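Local coordinates for NUDIX hydrolase (Jonesia denitrificans, PDB 4KTB) that probably hydrolyses diadenosine tetraphosphate (Ap4A) asymmetrically, as a member of the NUDIX hydrolases, at the interface of chains A and B. Numbering follows the deposited sequence. Chains: chain A/B, Putative uncharacterized protein.

Contact 1: the interface of chains A and B. Residues chain A 40, 78-85; chain B 36-38, 116, 118, 132, 134.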
loop_
_atom_site.group_PDB
_atom_site.type_symbol
_atom_site.label_atom_id
_atom_site.label_comp_id
_atom_site.label_asym_id
_atom_site.label_seq_id
_atom_site.Cartn_x
_atom_site.Cartn_y
_atom_site.Cartn_z
ATOM N N VAL A 40 5.053 -5.766 -19.547
ATOM C CA VAL A 40 4.861 -6.006 -18.116
ATOM C C VAL A 40 6.105 -6.655 -17.518
ATOM O O VAL A 40 6.535 -7.729 -17.944
ATOM C CB VAL A 40 3.650 -6.894 -17.831
ATOM C CG1 VAL A 40 3.468 -7.046 -16.339
ATOM C CG2 VAL A 40 2.405 -6.283 -18.441
ATOM N N ARG A 78 10.684 -9.665 -17.369
ATOM C CA ARG A 78 9.393 -9.612 -18.015
ATOM C C ARG A 78 8.443 -10.618 -17.386
ATOM O O ARG A 78 8.875 -11.641 -16.861
ATOM C CB ARG A 78 9.601 -9.937 -19.493
ATOM C CG ARG A 78 8.429 -9.638 -20.396
ATOM C CD ARG A 78 8.824 -9.863 -21.855
ATOM N NE ARG A 78 9.048 -11.276 -22.167
ATOM C CZ ARG A 78 8.092 -12.115 -22.561
ATOM N NH1 ARG A 78 6.839 -11.689 -22.684
ATOM N NH2 ARG A 78 8.384 -13.383 -22.826
ATOM N N VAL A 79 7.150 -10.330 -17.407
ATOM C CA VAL A 79 6.173 -11.341 -17.013
ATOM C C VAL A 79 5.721 -12.040 -18.280
ATOM O O VAL A 79 5.306 -11.382 -19.223
ATOM C CB VAL A 79 4.955 -10.732 -16.329
ATOM C CG1 VAL A 79 3.900 -11.821 -16.085
ATOM C CG2 VAL A 79 5.354 -10.108 -15.010
HETATM N N MSE A 80 5.803 -13.364 -18.315
HETATM C CA MSE A 80 5.452 -14.085 -19.528
HETATM C C MSE A 80 3.946 -14.154 -19.758
HETATM O O MSE A 80 3.148 -14.037 -18.833
HETATM C CB MSE A 80 6.010 -15.507 -19.505
HETATM C CG MSE A 80 7.487 -15.590 -19.188
HETATM SE SE MSE A 80 8.175 -17.341 -19.620
HETATM C CE MSE A 80 6.663 -18.386 -18.941
ATOM N N TYR A 81 3.576 -14.354 -21.015
ATOM C CA TYR A 81 2.186 -14.472 -21.390
ATOM C C TYR A 81 1.614 -15.642 -20.616
ATOM O O TYR A 81 2.258 -16.681 -20.493
ATOM C CB TYR A 81 2.074 -14.713 -22.891
ATOM C CG TYR A 81 0.692 -15.111 -23.332
ATOM C CD1 TYR A 81 -0.302 -14.164 -23.486
ATOM C CD2 TYR A 81 0.381 -16.434 -23.594
ATOM C CE1 TYR A 81 -1.571 -14.523 -23.889
ATOM C CE2 TYR A 81 -0.885 -16.804 -23.997
ATOM C CZ TYR A 81 -1.855 -15.844 -24.142
ATOM O OH TYR A 81 -3.114 -16.196 -24.544
ATOM N N HIS A 82 0.422 -15.446 -20.059
ATOM C CA HIS A 82 -0.245 -16.455 -19.241
ATOM C C HIS A 82 0.577 -16.889 -18.024
ATOM O O HIS A 82 0.381 -17.982 -17.508
ATOM C CB HIS A 82 -0.610 -17.663 -20.096
ATOM C CG HIS A 82 -1.984 -18.190 -19.844
ATOM N ND1 HIS A 82 -2.315 -18.879 -18.696
ATOM C CD2 HIS A 82 -3.109 -18.144 -20.591
ATOM C CE1 HIS A 82 -3.585 -19.230 -18.751
ATOM N NE2 HIS A 82 -4.097 -18.797 -19.888
ATOM N N GLU A 83 1.486 -16.029 -17.566
ATOM C CA GLU A 83 2.229 -16.282 -16.340
ATOM C C GLU A 83 1.749 -15.290 -15.291
ATOM O O GLU A 83 1.783 -14.085 -15.539
ATOM C CB GLU A 83 3.729 -16.084 -16.572
ATOM C CG GLU A 83 4.549 -15.839 -15.307
ATOM C CD GLU A 83 6.048 -15.765 -15.586
ATOM O OE1 GLU A 83 6.497 -14.809 -16.258
ATOM O OE2 GLU A 83 6.787 -16.665 -15.138
ATOM N N ARG A 84 1.295 -15.767 -14.132
ATOM C CA ARG A 84 0.932 -14.846 -13.042
ATOM C C ARG A 84 2.129 -14.026 -12.559
ATOM O O ARG A 84 3.263 -14.471 -12.628
ATOM C CB ARG A 84 0.348 -15.590 -11.846
ATOM C CG ARG A 84 -0.938 -16.328 -12.144
ATOM C CD ARG A 84 -1.513 -16.901 -10.851
ATOM N NE ARG A 84 -0.498 -17.642 -10.100
ATOM C CZ ARG A 84 -0.634 -18.073 -8.849
ATOM N NH1 ARG A 84 0.365 -18.728 -8.274
ATOM N NH2 ARG A 84 -1.759 -17.854 -8.178
ATOM N N VAL A 85 1.866 -12.826 -12.057
ATOM C CA VAL A 85 2.947 -11.958 -11.601
ATOM C C VAL A 85 3.750 -12.590 -10.474
ATOM O O VAL A 85 4.973 -12.604 -10.522
ATOM C CB VAL A 85 2.412 -10.573 -11.154
ATOM C CG1 VAL A 85 3.537 -9.719 -10.555
ATOM C CG2 VAL A 85 1.792 -9.854 -12.328
ATOM N N LEU B 36 0.527 -12.742 -27.914
ATOM C CA LEU B 36 1.770 -13.316 -27.403
ATOM C C LEU B 36 2.399 -12.550 -26.234
ATOM O O LEU B 36 3.335 -13.037 -25.599
ATOM C CB LEU B 36 2.785 -13.435 -28.536
ATOM C CG LEU B 36 3.271 -12.101 -29.091
ATOM C CD1 LEU B 36 4.792 -12.081 -29.112
ATOM C CD2 LEU B 36 2.705 -11.849 -30.486
ATOM N N LEU B 37 1.905 -11.347 -25.970
ATOM C CA LEU B 37 2.375 -10.554 -24.843
ATOM C C LEU B 37 1.213 -10.287 -23.913
ATOM O O LEU B 37 0.077 -10.183 -24.358
ATOM C CB LEU B 37 2.928 -9.205 -25.313
ATOM C CG LEU B 37 4.205 -9.117 -26.142
ATOM C CD1 LEU B 37 4.159 -7.868 -27.025
ATOM C CD2 LEU B 37 5.408 -9.077 -25.223
ATOM N N PRO B 38 1.492 -10.187 -22.612
ATOM C CA PRO B 38 0.446 -9.673 -21.730
ATOM C C PRO B 38 0.384 -8.161 -21.888
ATOM O O PRO B 38 1.400 -7.542 -22.201
ATOM C CB PRO B 38 0.943 -10.044 -20.330
ATOM C CG PRO B 38 2.412 -10.189 -20.467
ATOM C CD PRO B 38 2.669 -10.662 -21.873
ATOM N N GLU B 116 -5.186 -9.487 -12.653
ATOM C CA GLU B 116 -4.590 -10.145 -13.802
ATOM C C GLU B 116 -5.652 -10.902 -14.615
ATOM O O GLU B 116 -6.061 -12.003 -14.251
ATOM C CB GLU B 116 -3.441 -11.061 -13.319
ATOM C CG GLU B 116 -2.322 -10.314 -12.567
ATOM C CD GLU B 116 -1.345 -11.221 -11.792
ATOM O OE1 GLU B 116 -1.231 -11.069 -10.549
ATOM O OE2 GLU B 116 -0.674 -12.072 -12.410
ATOM N N PHE B 118 -6.662 -13.160 -17.250
ATOM C CA PHE B 118 -6.130 -14.220 -18.109
ATOM C C PHE B 118 -7.177 -14.579 -19.145
ATOM O O PHE B 118 -8.370 -14.450 -18.894
ATOM C CB PHE B 118 -5.774 -15.463 -17.291
ATOM C CG PHE B 118 -4.389 -15.436 -16.697
ATOM C CD1 PHE B 118 -3.945 -14.353 -15.958
ATOM C CD2 PHE B 118 -3.536 -16.515 -16.857
ATOM C CE1 PHE B 118 -2.656 -14.337 -15.402
ATOM C CE2 PHE B 118 -2.254 -16.503 -16.300
ATOM C CZ PHE B 118 -1.822 -15.409 -15.569
ATOM N N HIS B 132 -4.359 -11.669 -22.311
ATOM C CA HIS B 132 -3.831 -11.611 -20.958
ATOM C C HIS B 132 -3.514 -10.155 -20.637
ATOM O O HIS B 132 -2.641 -9.551 -21.278
ATOM C CB HIS B 132 -2.571 -12.469 -20.834
ATOM C CG HIS B 132 -1.878 -12.367 -19.501
ATOM N ND1 HIS B 132 -0.563 -12.723 -19.327
ATOM C CD2 HIS B 132 -2.329 -11.976 -18.283
ATOM C CE1 HIS B 132 -0.219 -12.538 -18.061
ATOM N NE2 HIS B 132 -1.272 -12.086 -17.409
ATOM N N VAL B 134 -2.609 -7.313 -17.554
ATOM C CA VAL B 134 -2.183 -7.020 -16.196
ATOM C C VAL B 134 -2.571 -5.586 -15.893
ATOM O O VAL B 134 -1.950 -4.641 -16.392
ATOM C CB VAL B 134 -0.678 -7.176 -16.007
ATOM C CG1 VAL B 134 -0.311 -6.970 -14.536
ATOM C CG2 VAL B 134 -0.231 -8.552 -16.472
#
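Two backbone N-H groups of chain A carry the polar part of this patch in a two-fold symmetric, possibly biological, interface between two copies of one protein. The carboxylate of B:Glu116, on a chain extended beyond CG, takes the amide of A:Val85: N to OE2 is 2.7 Å, nearly straight at 162°, with the N-H coming from above the carboxylate plane. As A:Val85 opens helix 85-97, the carboxylate would probably be stabilised by that helix end. The second amide, A:His82 N, lies 3.0 Å from the ring nitrogen ND1 of B:His132, a hydrogen bond in which that nitrogen must accept. Within chain A, the backbone N of A:Met80, modelled as selenomethionine, donates to OE1 of A:Glu83 at 2.6 Å, on its anti lone pair, which ties the turn together.

Among the rings, B:Phe118 pushes its edge at one face of A:His82, planes 84° apart, with CD2 only 3.2 Å from ND1. The CZ corner of the same phenyl meets A:Arg84 CG at 3.7 Å. A:Tyr81, CG anti to its backbone N, runs antiparallel past B:His132, so that CE1 lies 3.8 Å from CB.

In the apolar packing, A:Val40 and B:Val134 cross obliquely through their methyls. Separately, B:Pro38 CG makes van der Waals contact with the carbonyl O of A:Val79 at 3.4 Å.

In the fold, the chain A turn between strand 75-78 and helix 85-97 lies against strands 113-118 and 133-141 of chain B.

Contact 2: the interface of chains A and B. Residues chain A 109-112, 114, 136, 138; chain B 109-112, 114, 136.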
loop_
_atom_site.group_PDB
_atom_site.type_symbol
_atom_site.label_atom_id
_atom_site.label_comp_id
_atom_site.label_asym_id
_atom_site.label_seq_id
_atom_site.Cartn_x
_atom_site.Cartn_y
_atom_site.Cartn_z
ATOM N N PRO A 109 -0.591 -8.891 -3.991
ATOM C CA PRO A 109 -0.152 -8.429 -5.307
ATOM C C PRO A 109 0.146 -6.929 -5.359
ATOM O O PRO A 109 0.623 -6.452 -6.380
ATOM C CB PRO A 109 -1.338 -8.773 -6.215
ATOM C CG PRO A 109 -2.511 -8.759 -5.318
ATOM C CD PRO A 109 -2.007 -9.304 -4.004
ATOM N N GLN A 110 -0.108 -6.197 -4.282
ATOM C CA GLN A 110 0.177 -4.770 -4.289
ATOM C C GLN A 110 1.677 -4.499 -4.241
ATOM O O GLN A 110 2.326 -4.812 -3.252
ATOM C CB GLN A 110 -0.470 -4.070 -3.095
ATOM C CG GLN A 110 -0.278 -2.552 -3.138
ATOM C CD GLN A 110 -0.851 -1.859 -1.924
ATOM O OE1 GLN A 110 -0.721 -2.352 -0.802
ATOM N NE2 GLN A 110 -1.497 -0.717 -2.137
ATOM N N PRO A 111 2.233 -3.892 -5.298
ATOM C CA PRO A 111 3.671 -3.632 -5.204
ATOM C C PRO A 111 3.919 -2.437 -4.324
ATOM O O PRO A 111 2.988 -1.714 -3.996
ATOM C CB PRO A 111 4.061 -3.301 -6.641
ATOM C CG PRO A 111 2.833 -2.654 -7.202
ATOM C CD PRO A 111 1.659 -3.382 -6.554
ATOM N N PHE A 112 5.163 -2.217 -3.943
ATOM C CA PHE A 112 5.432 -1.028 -3.181
ATOM C C PHE A 112 5.464 0.177 -4.112
ATOM O O PHE A 112 5.317 1.315 -3.671
ATOM C CB PHE A 112 6.705 -1.179 -2.353
ATOM C CG PHE A 112 7.971 -0.952 -3.120
ATOM C CD1 PHE A 112 8.487 0.327 -3.281
ATOM C CD2 PHE A 112 8.671 -2.021 -3.639
ATOM C CE1 PHE A 112 9.659 0.531 -3.973
ATOM C CE2 PHE A 112 9.847 -1.822 -4.330
ATOM C CZ PHE A 112 10.341 -0.546 -4.497
ATOM N N VAL A 114 5.282 1.295 -8.729
ATOM C CA VAL A 114 5.364 0.916 -10.113
ATOM C C VAL A 114 6.439 1.771 -10.759
ATOM O O VAL A 114 6.392 2.991 -10.695
ATOM C CB VAL A 114 4.044 1.105 -10.828
ATOM C CG1 VAL A 114 4.201 0.764 -12.293
ATOM C CG2 VAL A 114 2.956 0.235 -10.190
ATOM N N LEU A 136 6.131 -3.794 -11.817
ATOM C CA LEU A 136 5.606 -3.916 -10.457
ATOM C C LEU A 136 6.723 -4.346 -9.522
ATOM O O LEU A 136 7.275 -5.443 -9.653
ATOM C CB LEU A 136 4.485 -4.952 -10.406
ATOM C CG LEU A 136 3.278 -4.609 -11.265
ATOM C CD1 LEU A 136 2.286 -5.759 -11.293
ATOM C CD2 LEU A 136 2.608 -3.379 -10.729
ATOM N N TYR A 138 8.659 -5.227 -5.988
ATOM C CA TYR A 138 8.432 -5.766 -4.665
ATOM C C TYR A 138 9.736 -5.922 -3.908
ATOM O O TYR A 138 10.787 -6.149 -4.493
ATOM C CB TYR A 138 7.723 -7.119 -4.748
ATOM C CG TYR A 138 6.417 -7.120 -5.512
ATOM C CD1 TYR A 138 6.413 -7.224 -6.890
ATOM C CD2 TYR A 138 5.194 -7.045 -4.856
ATOM C CE1 TYR A 138 5.239 -7.243 -7.602
ATOM C CE2 TYR A 138 3.997 -7.063 -5.568
ATOM C CZ TYR A 138 4.041 -7.162 -6.949
ATOM O OH TYR A 138 2.902 -7.181 -7.699
ATOM N N PRO B 109 1.929 6.028 -7.466
ATOM C CA PRO B 109 1.609 4.973 -8.431
ATOM C C PRO B 109 1.259 3.620 -7.794
ATOM O O PRO B 109 0.805 2.728 -8.508
ATOM C CB PRO B 109 2.873 4.860 -9.296
ATOM C CG PRO B 109 3.969 5.544 -8.509
ATOM C CD PRO B 109 3.279 6.587 -7.672
ATOM N N GLN B 110 1.448 3.460 -6.489
ATOM C CA GLN B 110 1.059 2.217 -5.837
ATOM C C GLN B 110 -0.448 2.027 -5.970
ATOM O O GLN B 110 -1.208 2.769 -5.373
ATOM C CB GLN B 110 1.413 2.226 -4.351
ATOM C CG GLN B 110 0.957 0.941 -3.648
ATOM C CD GLN B 110 1.171 0.971 -2.150
ATOM O OE1 GLN B 110 0.698 1.885 -1.462
ATOM N NE2 GLN B 110 1.884 -0.025 -1.632
ATOM N N PRO B 111 -0.875 1.018 -6.751
ATOM C CA PRO B 111 -2.301 0.743 -6.984
ATOM C C PRO B 111 -2.896 0.019 -5.797
ATOM O O PRO B 111 -2.124 -0.452 -4.974
ATOM C CB PRO B 111 -2.276 -0.187 -8.199
ATOM C CG PRO B 111 -1.015 -0.948 -8.031
ATOM C CD PRO B 111 -0.017 0.032 -7.427
ATOM N N PHE B 112 -4.218 -0.084 -5.679
ATOM C CA PHE B 112 -4.720 -0.779 -4.503
ATOM C C PHE B 112 -4.520 -2.287 -4.624
ATOM O O PHE B 112 -4.278 -2.964 -3.630
ATOM C CB PHE B 112 -6.155 -0.376 -4.102
ATOM C CG PHE B 112 -7.239 -0.846 -5.046
ATOM C CD1 PHE B 112 -7.814 -2.094 -4.907
ATOM C CD2 PHE B 112 -7.721 -0.006 -6.032
ATOM C CE1 PHE B 112 -8.826 -2.512 -5.767
ATOM C CE2 PHE B 112 -8.734 -0.414 -6.892
ATOM C CZ PHE B 112 -9.287 -1.671 -6.757
ATOM N N VAL B 114 -3.487 -5.550 -7.920
ATOM C CA VAL B 114 -3.242 -5.860 -9.313
ATOM C C VAL B 114 -4.239 -6.923 -9.736
ATOM O O VAL B 114 -4.343 -7.973 -9.110
ATOM C CB VAL B 114 -1.829 -6.379 -9.549
ATOM C CG1 VAL B 114 -1.615 -6.645 -11.033
ATOM C CG2 VAL B 114 -0.795 -5.379 -9.032
ATOM N N LEU B 136 -3.479 -2.337 -13.488
ATOM C CA LEU B 136 -3.147 -1.620 -12.263
ATOM C C LEU B 136 -4.402 -0.904 -11.768
ATOM O O LEU B 136 -4.894 0.003 -12.424
ATOM C CB LEU B 136 -2.069 -0.580 -12.540
ATOM C CG LEU B 136 -0.857 -1.042 -13.339
ATOM C CD1 LEU B 136 0.177 0.078 -13.468
ATOM C CD2 LEU B 136 -0.237 -2.207 -12.680
#
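Close to the two-fold axis relating the chains, A:Gln110 and B:Gln110 lie one over the other. Their chains cross at about a right angle, yet the terminal amides are almost parallel, planes 14° apart and stacked, with CD to CD at 3.5 Å. Each side chain has CG anti to its backbone N (chi1 -176° in A:Gln110) and stays extended beyond CG, which carries the amide across to the other subunit. There NE2 of A:Gln110 donates to the backbone carbonyl O of B:Pro111 at 2.9 Å, and NE2 of B:Gln110 returns the bond to O of A:Pro111 at 3.1 Å. Both acceptors lie close to the plane of the donating amide, and both donors lie in the carbonyl plane, so the two bonds fix the rotation of the amides and hold them flat in the stack. An alanine in place of A:Gln110 would probably cost the bond to the B:Pro111 carbonyl and leave B:Gln110 without its stacking partner, loosening the pair.

The proline rings behind the glutamines meet tip to tip, CD of A:Pro111 standing 3.9 Å from CD of B:Pro111. A:Leu136 and B:Leu136 also point straight at each other, CD2 to CD2 at 3.6 Å, both with CG anti to the carbonyl carbon. The other branch of A:Leu136, CD1, reaches tip to tip for CG2 of B:Val114, 3.8 Å away. That valine methyl also packs against the carbonyl O of A:Pro109 and the ring of A:Pro111, while the side chain of A:Val114 crosses B:Pro111 obliquely, its CG2 facing CD of the ring. Behind this front, the ring of A:Tyr138 has CB of A:Pro111 over one face, near the rim, and its phenol OH donates to O of A:Pro109 at 2.7 Å, coming in 40° above the carbonyl plane.

The C-alpha centres of contact 1 and contact 2 lie about 15 Å apart, and no residue belongs to both. Strands 113-118 and 133-141 join them: in chain B, residues 116, 118 and 134 serve contact 1, while 114 and 136 serve contact 2. Contact 2 holds matching stretches of both chains near the two-fold axis; contact 1 sets unlike segments together and therefore recurs with the chains exchanged. The same two strands thus carry the interface from its centre outward. Such a continuous surface is compatible with a dimer, but the deposited assembly has four copies and the structure alone does not settle the state in solution.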